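PDB 1Z2Z: probable tRNA pseudouridine synthase D, which probably converts uridine 13 of transfer RNAs into pseudouridine, as a member of the TruD family of pseudouridine synthases. Local coordinates for residues I142-S145 with P146-E150; E150-L153 with K154-D158; R217-V220 with K221-D225; F269-G272 with Y273-I277. All blocks are in the same frame, centred on the assembly; numbering follows the deposited sequence.

All four contacts are local, each joining residues a turn or so apart on one helix or at its end. Contacts 1 and 2 come first along the chain and share helix 146-163: contact 1 starts that helix after strand 130-142, contact 2 continues it from Glu150, and their centres lie about 11 Å apart. Contact 3, at the end of helix 213-223, and contact 4, within helix 263-287, follow in that order, their centres about 26 Å apart. Contact 4 is the most central, about 13 Å from the middle of the chain; contact 3 is about 49 Å from contacts 1 and 2, centre to centre. In all four contacts a side-chain hydroxyl bonds back to a main-chain carbonyl.

Contact 1. Residues I142-S145 with P146-E150; sequences IENS and PEETE
Ser145 and the first turn of helix 146-163 are joined by hydrogen bonds at both the hydroxyl and the carbonyl of the serine. Ser145 OG accepts from Glu148 N at 3.1 Å, nearly straight at 168°. With chi1 at 70° the hydroxyl stands between the backbone N and the carbonyl carbon, turned to the amide three residues on. Ser145 O takes two donors from Thr149: its N, nearly in line with the carbonyl bond, and its OG1 at 2.8 Å, which arrives from above the carbonyl plane. This is the N-cap of a helix separated from strand 130-142 by three loop residues, Pro146 filling the first helical position, where no amide hydrogen is required. A water adds a looser link, donating to Glu148 OE2 at 2.8 Å and weakly accepting from Ser145 N.

Nonpolar contact lies inside: Ile142 and Thr149 meet tip to tip, Ile142 CD1 3.8 Å from Thr149 CG2. Asn144 CB separately touches Thr149 OG1 at 3.2 Å. On the outer side the polar side chains of Asn144 and Glu148 cross at about a right angle, amide and carboxylate planes 61° apart. Ser408 of strand 408-417 touches Ile142, Pro146 and Thr149, and its hydroxyl is hydrogen-bonded to Asn144 O.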
loop_
_atom_site.group_PDB
_atom_site.type_symbol
_atom_site.label_atom_id
_atom_site.label_comp_id
_atom_site.label_asym_id
_atom_site.label_seq_id
_atom_site.Cartn_x
_atom_site.Cartn_y
_atom_site.Cartn_z
ATOM N N ILE A 142 -9.634 -23.085 -6.132
ATOM C CA ILE A 142 -8.887 -23.601 -5.012
ATOM C C ILE A 142 -8.894 -25.125 -5.029
ATOM O O ILE A 142 -9.936 -25.761 -5.228
ATOM C CB ILE A 142 -9.465 -23.097 -3.676
ATOM C CG1 ILE A 142 -8.730 -23.775 -2.510
ATOM C CG2 ILE A 142 -10.948 -23.360 -3.630
ATOM C CD1 ILE A 142 -9.203 -23.343 -1.131
ATOM N N GLU A 143 -7.711 -25.695 -4.809
ATOM C CA GLU A 143 -7.511 -27.138 -4.790
ATOM C C GLU A 143 -8.212 -27.817 -3.608
ATOM O O GLU A 143 -7.737 -28.836 -3.112
ATOM C CB GLU A 143 -6.001 -27.448 -4.745
ATOM C CG GLU A 143 -5.288 -27.004 -3.445
ATOM C CD GLU A 143 -3.778 -27.273 -3.444
ATOM O OE1 GLU A 143 -3.368 -28.442 -3.643
ATOM O OE2 GLU A 143 -3.000 -26.311 -3.231
ATOM N N ASN A 144 -9.326 -27.253 -3.145
ATOM C CA ASN A 144 -10.073 -27.843 -2.029
ATOM C C ASN A 144 -11.562 -27.899 -2.320
ATOM O O ASN A 144 -12.030 -27.367 -3.325
ATOM C CB ASN A 144 -9.869 -27.061 -0.724
ATOM C CG ASN A 144 -8.536 -27.351 -0.065
ATOM O OD1 ASN A 144 -8.196 -28.509 0.203
ATOM N ND2 ASN A 144 -7.776 -26.297 0.214
ATOM N N SER A 145 -12.298 -28.535 -1.414
ATOM C CA SER A 145 -13.743 -28.688 -1.541
ATOM C C SER A 145 -14.470 -27.606 -0.752
ATOM O O SER A 145 -13.892 -26.976 0.130
ATOM C CB SER A 145 -14.168 -30.064 -1.015
ATOM O OG SER A 145 -14.035 -30.138 0.399
ATOM N N PRO A 146 -15.757 -27.384 -1.054
ATOM C CA PRO A 146 -16.522 -26.363 -0.335
ATOM C C PRO A 146 -16.475 -26.585 1.173
ATOM O O PRO A 146 -16.432 -25.630 1.948
ATOM C CB PRO A 146 -17.932 -26.522 -0.905
ATOM C CG PRO A 146 -17.979 -27.974 -1.280
ATOM C CD PRO A 146 -16.638 -28.159 -1.944
ATOM N N GLU A 147 -16.481 -27.850 1.588
ATOM C CA GLU A 147 -16.434 -28.171 3.010
ATOM C C GLU A 147 -15.058 -27.899 3.602
ATOM O O GLU A 147 -14.944 -27.225 4.628
ATOM C CB GLU A 147 -16.820 -29.636 3.259
ATOM C CG GLU A 147 -18.330 -29.901 3.238
ATOM C CD GLU A 147 -18.761 -30.973 4.247
ATOM O OE1 GLU A 147 -18.509 -30.789 5.466
ATOM O OE2 GLU A 147 -19.361 -31.994 3.823
ATOM N N GLU A 148 -14.015 -28.411 2.958
ATOM C CA GLU A 148 -12.660 -28.207 3.455
ATOM C C GLU A 148 -12.170 -26.758 3.357
ATOM O O GLU A 148 -11.209 -26.377 4.028
ATOM C CB GLU A 148 -11.681 -29.140 2.733
ATOM C CG GLU A 148 -11.564 -30.527 3.366
ATOM C CD GLU A 148 -10.201 -31.173 3.124
ATOM O OE1 GLU A 148 -9.876 -32.166 3.813
ATOM O OE2 GLU A 148 -9.456 -30.687 2.247
ATOM N N THR A 149 -12.838 -25.955 2.530
ATOM C CA THR A 149 -12.475 -24.550 2.350
ATOM C C THR A 149 -13.182 -23.647 3.369
ATOM O O THR A 149 -12.573 -22.729 3.916
ATOM C CB THR A 149 -12.812 -24.081 0.911
ATOM O OG1 THR A 149 -12.073 -24.869 -0.029
ATOM C CG2 THR A 149 -12.450 -22.620 0.717
ATOM N N GLU A 150 -14.462 -23.911 3.626
ATOM C CA GLU A 150 -15.227 -23.116 4.587
ATOM C C GLU A 150 -14.584 -23.241 5.953
ATOM O O GLU A 150 -14.458 -22.261 6.684
ATOM C CB GLU A 150 -16.686 -23.595 4.659
ATOM C CG GLU A 150 -17.570 -22.775 5.607
ATOM C CD GLU A 150 -19.066 -22.934 5.336
ATOM O OE1 GLU A 150 -19.536 -22.500 4.256
ATOM O OE2 GLU A 150 -19.778 -23.489 6.205
HETATM O O HOH W 1 -10.500 -31.001 -0.384
#

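Contact 2. Residues E150-L153 with K154-D158; sequences EALL and KKTTD
Glu150 O accepts from Lys154 N at 3.0 Å, the first of four successive i to i+4 bonds that join 150-153 to 154-158. The Glu150 side chain touches Ala398 of strand 398-400. Ala151 O repeats the pattern with Lys155 N at 3.2 Å, and Lys155 CB lies against the same Ala151 O at 3.7 Å.

At Leu152 the carbonyl gains a second donor. Thr156 N reaches Leu152 O at 3.3 Å, and Thr156 OG1 binds the same oxygen at 2.7 Å from the opposite face of the carbonyl plane. The leucine and threonine side chains run side by side in the same direction, with Leu152 CD2 3.7 Å from Thr156 OG1. The threonine hydroxyl is also hydrogen-bonded to Thr19 OG1.

Leu153 O is gripped twice as well, by Thr157 N at 2.8 Å and by Thr157 OG1 at 2.6 Å, the hydroxyl standing 44° out of the carbonyl plane. With chi1 at -60°, OG1 lies beside its own backbone N and anti to the carbonyl carbon, turned back along the helix to the preceding turn. Tyr429 OH is its further partner, and Leu153 packs on Leu22, Phe396 and Ala398. Buried threonines that return their hydroxyls to the i-4 carbonyl in this way are a familiar feature of alpha-helices.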
loop_
_atom_site.group_PDB
_atom_site.type_symbol
_atom_site.label_atom_id
_atom_site.label_comp_id
_atom_site.label_asym_id
_atom_site.label_seq_id
_atom_site.Cartn_x
_atom_site.Cartn_y
_atom_site.Cartn_z
ATOM N N GLU A 150 -14.462 -23.911 3.626
ATOM C CA GLU A 150 -15.227 -23.116 4.587
ATOM C C GLU A 150 -14.584 -23.241 5.953
ATOM O O GLU A 150 -14.458 -22.261 6.684
ATOM C CB GLU A 150 -16.686 -23.595 4.659
ATOM C CG GLU A 150 -17.570 -22.775 5.607
ATOM C CD GLU A 150 -19.066 -22.934 5.336
ATOM O OE1 GLU A 150 -19.536 -22.500 4.256
ATOM O OE2 GLU A 150 -19.778 -23.489 6.205
ATOM N N ALA A 151 -14.179 -24.461 6.287
ATOM C CA ALA A 151 -13.534 -24.739 7.559
ATOM C C ALA A 151 -12.147 -24.101 7.556
ATOM O O ALA A 151 -11.671 -23.627 8.583
ATOM C CB ALA A 151 -13.427 -26.241 7.771
ATOM N N LEU A 152 -11.505 -24.089 6.396
ATOM C CA LEU A 152 -10.181 -23.501 6.282
ATOM C C LEU A 152 -10.310 -21.995 6.485
ATOM O O LEU A 152 -9.408 -21.346 7.013
ATOM C CB LEU A 152 -9.591 -23.803 4.898
ATOM C CG LEU A 152 -8.063 -23.832 4.721
ATOM C CD1 LEU A 152 -7.734 -24.319 3.318
ATOM C CD2 LEU A 152 -7.454 -22.460 4.964
ATOM N N LEU A 153 -11.446 -21.448 6.062
ATOM C CA LEU A 153 -11.717 -20.019 6.186
ATOM C C LEU A 153 -12.004 -19.620 7.628
ATOM O O LEU A 153 -11.503 -18.604 8.114
ATOM C CB LEU A 153 -12.916 -19.631 5.312
ATOM C CG LEU A 153 -12.711 -19.541 3.793
ATOM C CD1 LEU A 153 -14.062 -19.506 3.097
ATOM C CD2 LEU A 153 -11.897 -18.296 3.451
ATOM N N LYS A 154 -12.811 -20.430 8.308
ATOM C CA LYS A 154 -13.183 -20.154 9.689
ATOM C C LYS A 154 -11.971 -20.125 10.604
ATOM O O LYS A 154 -11.910 -19.325 11.537
ATOM C CB LYS A 154 -14.191 -21.197 10.189
ATOM C CG LYS A 154 -14.792 -20.876 11.564
ATOM C CD LYS A 154 -13.922 -21.388 12.717
ATOM C CE LYS A 154 -14.219 -20.658 14.032
ATOM N NZ LYS A 154 -13.725 -19.240 14.011
ATOM N N LYS A 155 -11.009 -20.999 10.336
ATOM C CA LYS A 155 -9.809 -21.058 11.155
ATOM C C LYS A 155 -8.948 -19.822 10.891
ATOM O O LYS A 155 -8.508 -19.155 11.829
ATOM C CB LYS A 155 -9.013 -22.339 10.858
ATOM C CG LYS A 155 -8.424 -23.023 12.099
ATOM C CD LYS A 155 -7.397 -24.096 11.727
ATOM C CE LYS A 155 -6.923 -24.899 12.944
ATOM N NZ LYS A 155 -6.348 -24.069 14.044
ATOM N N THR A 156 -8.725 -19.508 9.617
ATOM C CA THR A 156 -7.914 -18.350 9.260
ATOM C C THR A 156 -8.541 -17.086 9.835
ATOM O O THR A 156 -7.837 -16.169 10.250
ATOM C CB THR A 156 -7.792 -18.181 7.725
ATOM O OG1 THR A 156 -7.476 -19.444 7.117
ATOM C CG2 THR A 156 -6.690 -17.178 7.392
ATOM N N THR A 157 -9.871 -17.056 9.845
ATOM C CA THR A 157 -10.650 -15.933 10.372
ATOM C C THR A 157 -10.450 -15.846 11.888
ATOM O O THR A 157 -10.006 -14.823 12.404
ATOM C CB THR A 157 -12.164 -16.131 10.088
ATOM O OG1 THR A 157 -12.383 -16.213 8.676
ATOM C CG2 THR A 157 -12.974 -14.984 10.662
ATOM N N ASP A 158 -10.787 -16.931 12.588
ATOM C CA ASP A 158 -10.646 -17.005 14.040
ATOM C C ASP A 158 -9.329 -16.425 14.534
ATOM O O ASP A 158 -9.316 -15.542 15.394
ATOM C CB ASP A 158 -10.753 -18.450 14.539
ATOM C CG ASP A 158 -9.914 -18.696 15.799
ATOM O OD1 ASP A 158 -8.685 -18.916 15.679
ATOM O OD2 ASP A 158 -10.476 -18.654 16.917
#

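Contact 3. Residues R217-V220 with K221-D225; sequences RQFV and KDTLD
This is a helix-end contact, in which the last turn of helix 213-223 gives way to a short link before helix 226-232. Phe219 and Thr223 carry much of it. Thr223 OG1 donates to Phe219 O at 2.6 Å, while Asp222 N reaches the same oxygen at 3.2 Å from the opposite face of the carbonyl plane; both donors stand well out of that plane. The Thr223 hydroxyl also lies over one face of the Phe219 ring, 3.5 Å above it and displaced toward the rim. Phe219 CG is anti to the backbone N (chi1 -178°), which carries the ring forward along the helix until Asp225 OD2 comes to its edge, 3.9 Å from CE2.

The helical bonding fades here: Lys221 N makes two weak bonds, to Arg217 O and Gln218 O. Leu224, with positive phi, breaks the helical path, yet its N still donates to Val220 O at 2.8 Å. Val220 CG1 packs beside the carbonyl oxygen of Asp225 at 3.3 Å.

Asp225 is the N-cap of helix 226-232, its OD1 accepting from Glu228 N, so one helix ends and the next begins within a few residues. On the buried side Val220 and Arg217 rest on Tyr233, just after helix 226-232, and the Arg217 guanidinium makes salt bridges to Glu209 and to Glu240 of helix 238-249.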
loop_
_atom_site.group_PDB
_atom_site.type_symbol
_atom_site.label_atom_id
_atom_site.label_comp_id
_atom_site.label_asym_id
_atom_site.label_seq_id
_atom_site.Cartn_x
_atom_site.Cartn_y
_atom_site.Cartn_z
ATOM N N ARG A 217 17.302 -0.888 -19.670
ATOM C CA ARG A 217 17.938 -0.708 -18.363
ATOM C C ARG A 217 19.133 -1.632 -18.246
ATOM O O ARG A 217 20.197 -1.240 -17.775
ATOM C CB ARG A 217 16.953 -1.026 -17.231
ATOM C CG ARG A 217 15.768 -0.075 -17.131
ATOM C CD ARG A 217 14.823 -0.504 -16.024
ATOM N NE ARG A 217 13.582 0.272 -16.019
ATOM C CZ ARG A 217 13.464 1.510 -15.550
ATOM N NH1 ARG A 217 14.516 2.132 -15.033
ATOM N NH2 ARG A 217 12.293 2.130 -15.599
ATOM N N GLN A 218 18.940 -2.871 -18.672
ATOM C CA GLN A 218 19.996 -3.867 -18.641
ATOM C C GLN A 218 21.209 -3.356 -19.405
ATOM O O GLN A 218 22.348 -3.621 -19.027
ATOM C CB GLN A 218 19.506 -5.157 -19.294
ATOM C CG GLN A 218 19.595 -6.376 -18.406
ATOM C CD GLN A 218 20.970 -6.546 -17.818
ATOM O OE1 GLN A 218 21.972 -6.271 -18.472
ATOM N NE2 GLN A 218 21.029 -7.013 -16.582
ATOM N N PHE A 219 20.959 -2.619 -20.483
ATOM C CA PHE A 219 22.039 -2.094 -21.300
ATOM C C PHE A 219 22.945 -1.166 -20.521
ATOM O O PHE A 219 24.125 -1.452 -20.333
ATOM C CB PHE A 219 21.492 -1.337 -22.508
ATOM C CG PHE A 219 22.566 -0.818 -23.425
ATOM C CD1 PHE A 219 23.163 -1.650 -24.359
ATOM C CD2 PHE A 219 22.998 0.502 -23.340
ATOM C CE1 PHE A 219 24.185 -1.181 -25.186
ATOM C CE2 PHE A 219 24.020 0.976 -24.163
ATOM C CZ PHE A 219 24.605 0.135 -25.088
ATOM N N VAL A 220 22.398 -0.045 -20.069
ATOM C CA VAL A 220 23.199 0.922 -19.331
ATOM C C VAL A 220 23.627 0.424 -17.959
ATOM O O VAL A 220 24.443 1.057 -17.295
ATOM C CB VAL A 220 22.445 2.261 -19.159
ATOM C CG1 VAL A 220 22.042 2.791 -20.519
ATOM C CG2 VAL A 220 21.229 2.083 -18.257
ATOM N N LYS A 221 23.083 -0.713 -17.539
ATOM C CA LYS A 221 23.411 -1.282 -16.236
ATOM C C LYS A 221 24.781 -1.952 -16.239
ATOM O O LYS A 221 25.393 -2.142 -15.189
ATOM C CB LYS A 221 22.326 -2.280 -15.834
ATOM C CG LYS A 221 22.544 -3.001 -14.524
ATOM C CD LYS A 221 21.210 -3.542 -14.044
ATOM C CE LYS A 221 21.350 -4.358 -12.783
ATOM N NZ LYS A 221 22.148 -5.574 -13.054
ATOM N N ASP A 222 25.264 -2.307 -17.424
ATOM C CA ASP A 222 26.574 -2.941 -17.546
ATOM C C ASP A 222 27.523 -2.151 -18.451
ATOM O O ASP A 222 28.659 -2.561 -18.679
ATOM C CB ASP A 222 26.421 -4.392 -18.044
ATOM C CG ASP A 222 25.283 -4.565 -19.038
ATOM O OD1 ASP A 222 25.303 -3.901 -20.089
ATOM O OD2 ASP A 222 24.371 -5.373 -18.772
ATOM N N THR A 223 27.052 -1.006 -18.945
ATOM C CA THR A 223 27.852 -0.150 -19.823
ATOM C C THR A 223 27.880 1.272 -19.304
ATOM O O THR A 223 28.792 2.039 -19.614
ATOM C CB THR A 223 27.279 -0.097 -21.244
ATOM O OG1 THR A 223 25.894 0.257 -21.175
ATOM C CG2 THR A 223 27.440 -1.434 -21.937
ATOM N N LEU A 224 26.864 1.619 -18.520
ATOM C CA LEU A 224 26.743 2.955 -17.946
ATOM C C LEU A 224 26.731 4.036 -19.023
ATOM O O LEU A 224 27.032 5.197 -18.749
ATOM C CB LEU A 224 27.887 3.218 -16.957
ATOM C CG LEU A 224 27.971 2.321 -15.713
ATOM C CD1 LEU A 224 29.171 2.708 -14.874
ATOM C CD2 LEU A 224 26.698 2.450 -14.906
ATOM N N ASP A 225 26.381 3.644 -20.246
ATOM C CA ASP A 225 26.303 4.569 -21.376
ATOM C C ASP A 225 24.948 5.297 -21.330
ATOM O O ASP A 225 24.006 4.916 -22.027
ATOM C CB ASP A 225 26.466 3.778 -22.687
ATOM C CG ASP A 225 26.272 4.633 -23.935
ATOM O OD1 ASP A 225 26.089 5.864 -23.812
ATOM O OD2 ASP A 225 26.307 4.054 -25.048
#

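Contact 4. Residues F269-G272 with Y273-I277; sequences FVHG and YQSYI
His271 lays its imidazole beside the hydroxyl of Ser275 one turn further along helix 263-287, CE1 standing 3.3 Å from Ser275 OG. A chi1 of 176° swings the ring away from its own N and onward to this hydroxyl, which meets it obliquely. Ser275 OG is bonded to the histidine's own main-chain carbonyl: it donates to His271 O at 2.9 Å. Ser275 N binds that oxygen at the same length from the other face of its plane, so the carbonyl is held by two donors of one residue.

The regular helical bonds continue around this pair. Tyr273 N donates to Phe269 O at 3.1 Å, and Tyr276 N to Gly272 O at 2.8 Å. Gln274, its chain extended beyond CG, runs its CB and CG past the preceding carbonyls, CG 3.3 Å from Val270 O and CB equally near His271 O. Gly272 contributes backbone alone. Farther along, Ile277 CD1 sits over one face of the Tyr273 ring, 3.5 Å above its plane and offset toward the rim.

The sides of this helix meet different parts of the fold: Phe269 and Tyr273 pack on helix 182-191, the Phe269 ring also meets that of Tyr201 edge to face, Ser275 touches Phe170, and Gln274 lies against Leu341 and Phe371. For a buried serine, donating to His271 O gives the hydroxyl hydrogen a partner within the helix itself.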
loop_
_atom_site.group_PDB
_atom_site.type_symbol
_atom_site.label_atom_id
_atom_site.label_comp_id
_atom_site.label_asym_id
_atom_site.label_seq_id
_atom_site.Cartn_x
_atom_site.Cartn_y
_atom_site.Cartn_z
ATOM N N PHE A 269 12.551 6.757 -1.518
ATOM C CA PHE A 269 13.576 5.749 -1.363
ATOM C C PHE A 269 13.840 5.468 0.114
ATOM O O PHE A 269 13.618 4.351 0.579
ATOM C CB PHE A 269 14.854 6.200 -2.054
ATOM C CG PHE A 269 14.640 6.626 -3.468
ATOM C CD1 PHE A 269 15.003 7.898 -3.883
ATOM C CD2 PHE A 269 14.089 5.752 -4.396
ATOM C CE1 PHE A 269 14.800 8.303 -5.197
ATOM C CE2 PHE A 269 13.884 6.150 -5.714
ATOM C CZ PHE A 269 14.250 7.423 -6.115
ATOM N N VAL A 270 14.296 6.480 0.853
ATOM C CA VAL A 270 14.596 6.298 2.275
ATOM C C VAL A 270 13.385 5.739 3.030
ATOM O O VAL A 270 13.533 4.857 3.879
ATOM C CB VAL A 270 15.082 7.636 2.953
ATOM C CG1 VAL A 270 15.232 7.439 4.458
ATOM C CG2 VAL A 270 16.436 8.075 2.371
ATOM N N HIS A 271 12.191 6.240 2.711
ATOM C CA HIS A 271 10.960 5.776 3.356
ATOM C C HIS A 271 10.723 4.301 3.024
ATOM O O HIS A 271 10.147 3.544 3.818
ATOM C CB HIS A 271 9.768 6.629 2.899
ATOM C CG HIS A 271 8.448 6.173 3.440
ATOM N ND1 HIS A 271 7.805 5.042 2.984
ATOM C CD2 HIS A 271 7.635 6.708 4.382
ATOM C CE1 HIS A 271 6.655 4.903 3.617
ATOM N NE2 HIS A 271 6.527 5.902 4.472
ATOM N N GLY A 272 11.170 3.897 1.842
ATOM C CA GLY A 272 11.024 2.510 1.454
ATOM C C GLY A 272 11.875 1.679 2.394
ATOM O O GLY A 272 11.344 0.860 3.147
ATOM N N TYR A 273 13.192 1.912 2.368
ATOM C CA TYR A 273 14.146 1.189 3.212
ATOM C C TYR A 273 13.672 1.120 4.641
ATOM O O TYR A 273 14.024 0.200 5.377
ATOM C CB TYR A 273 15.519 1.856 3.184
ATOM C CG TYR A 273 16.575 1.098 3.962
ATOM C CD1 TYR A 273 16.812 -0.255 3.716
ATOM C CD2 TYR A 273 17.366 1.741 4.917
ATOM C CE1 TYR A 273 17.812 -0.950 4.397
ATOM C CE2 TYR A 273 18.369 1.056 5.603
ATOM C CZ TYR A 273 18.588 -0.288 5.337
ATOM O OH TYR A 273 19.583 -0.966 6.015
ATOM N N GLN A 274 12.884 2.113 5.033
ATOM C CA GLN A 274 12.330 2.163 6.376
ATOM C C GLN A 274 11.195 1.174 6.474
ATOM O O GLN A 274 11.074 0.428 7.452
ATOM C CB GLN A 274 11.802 3.556 6.691
ATOM C CG GLN A 274 12.879 4.500 7.142
ATOM C CD GLN A 274 12.342 5.858 7.493
ATOM O OE1 GLN A 274 13.078 6.704 7.988
ATOM N NE2 GLN A 274 11.056 6.081 7.236
ATOM N N SER A 275 10.348 1.181 5.453
ATOM C CA SER A 275 9.223 0.266 5.421
ATOM C C SER A 275 9.783 -1.153 5.424
ATOM O O SER A 275 9.217 -2.053 6.037
ATOM C CB SER A 275 8.381 0.547 4.178
ATOM O OG SER A 275 7.870 1.866 4.247
ATOM N N TYR A 276 10.914 -1.337 4.757
ATOM C CA TYR A 276 11.556 -2.635 4.702
ATOM C C TYR A 276 11.880 -3.109 6.116
ATOM O O TYR A 276 11.419 -4.166 6.566
ATOM C CB TYR A 276 12.838 -2.523 3.901
ATOM C CG TYR A 276 13.709 -3.742 3.967
ATOM C CD1 TYR A 276 13.332 -4.932 3.350
ATOM C CD2 TYR A 276 14.938 -3.699 4.623
ATOM C CE1 TYR A 276 14.168 -6.045 3.380
ATOM C CE2 TYR A 276 15.775 -4.806 4.658
ATOM C CZ TYR A 276 15.388 -5.970 4.037
ATOM O OH TYR A 276 16.235 -7.053 4.076
ATOM N N ILE A 277 12.682 -2.305 6.812
ATOM C CA ILE A 277 13.091 -2.617 8.172
ATOM C C ILE A 277 11.863 -2.828 9.049
ATOM O O ILE A 277 11.815 -3.743 9.882
ATOM C CB ILE A 277 13.969 -1.488 8.732
ATOM C CG1 ILE A 277 15.282 -1.442 7.930
ATOM C CG2 ILE A 277 14.203 -1.703 10.223
ATOM C CD1 ILE A 277 16.118 -0.164 8.071
#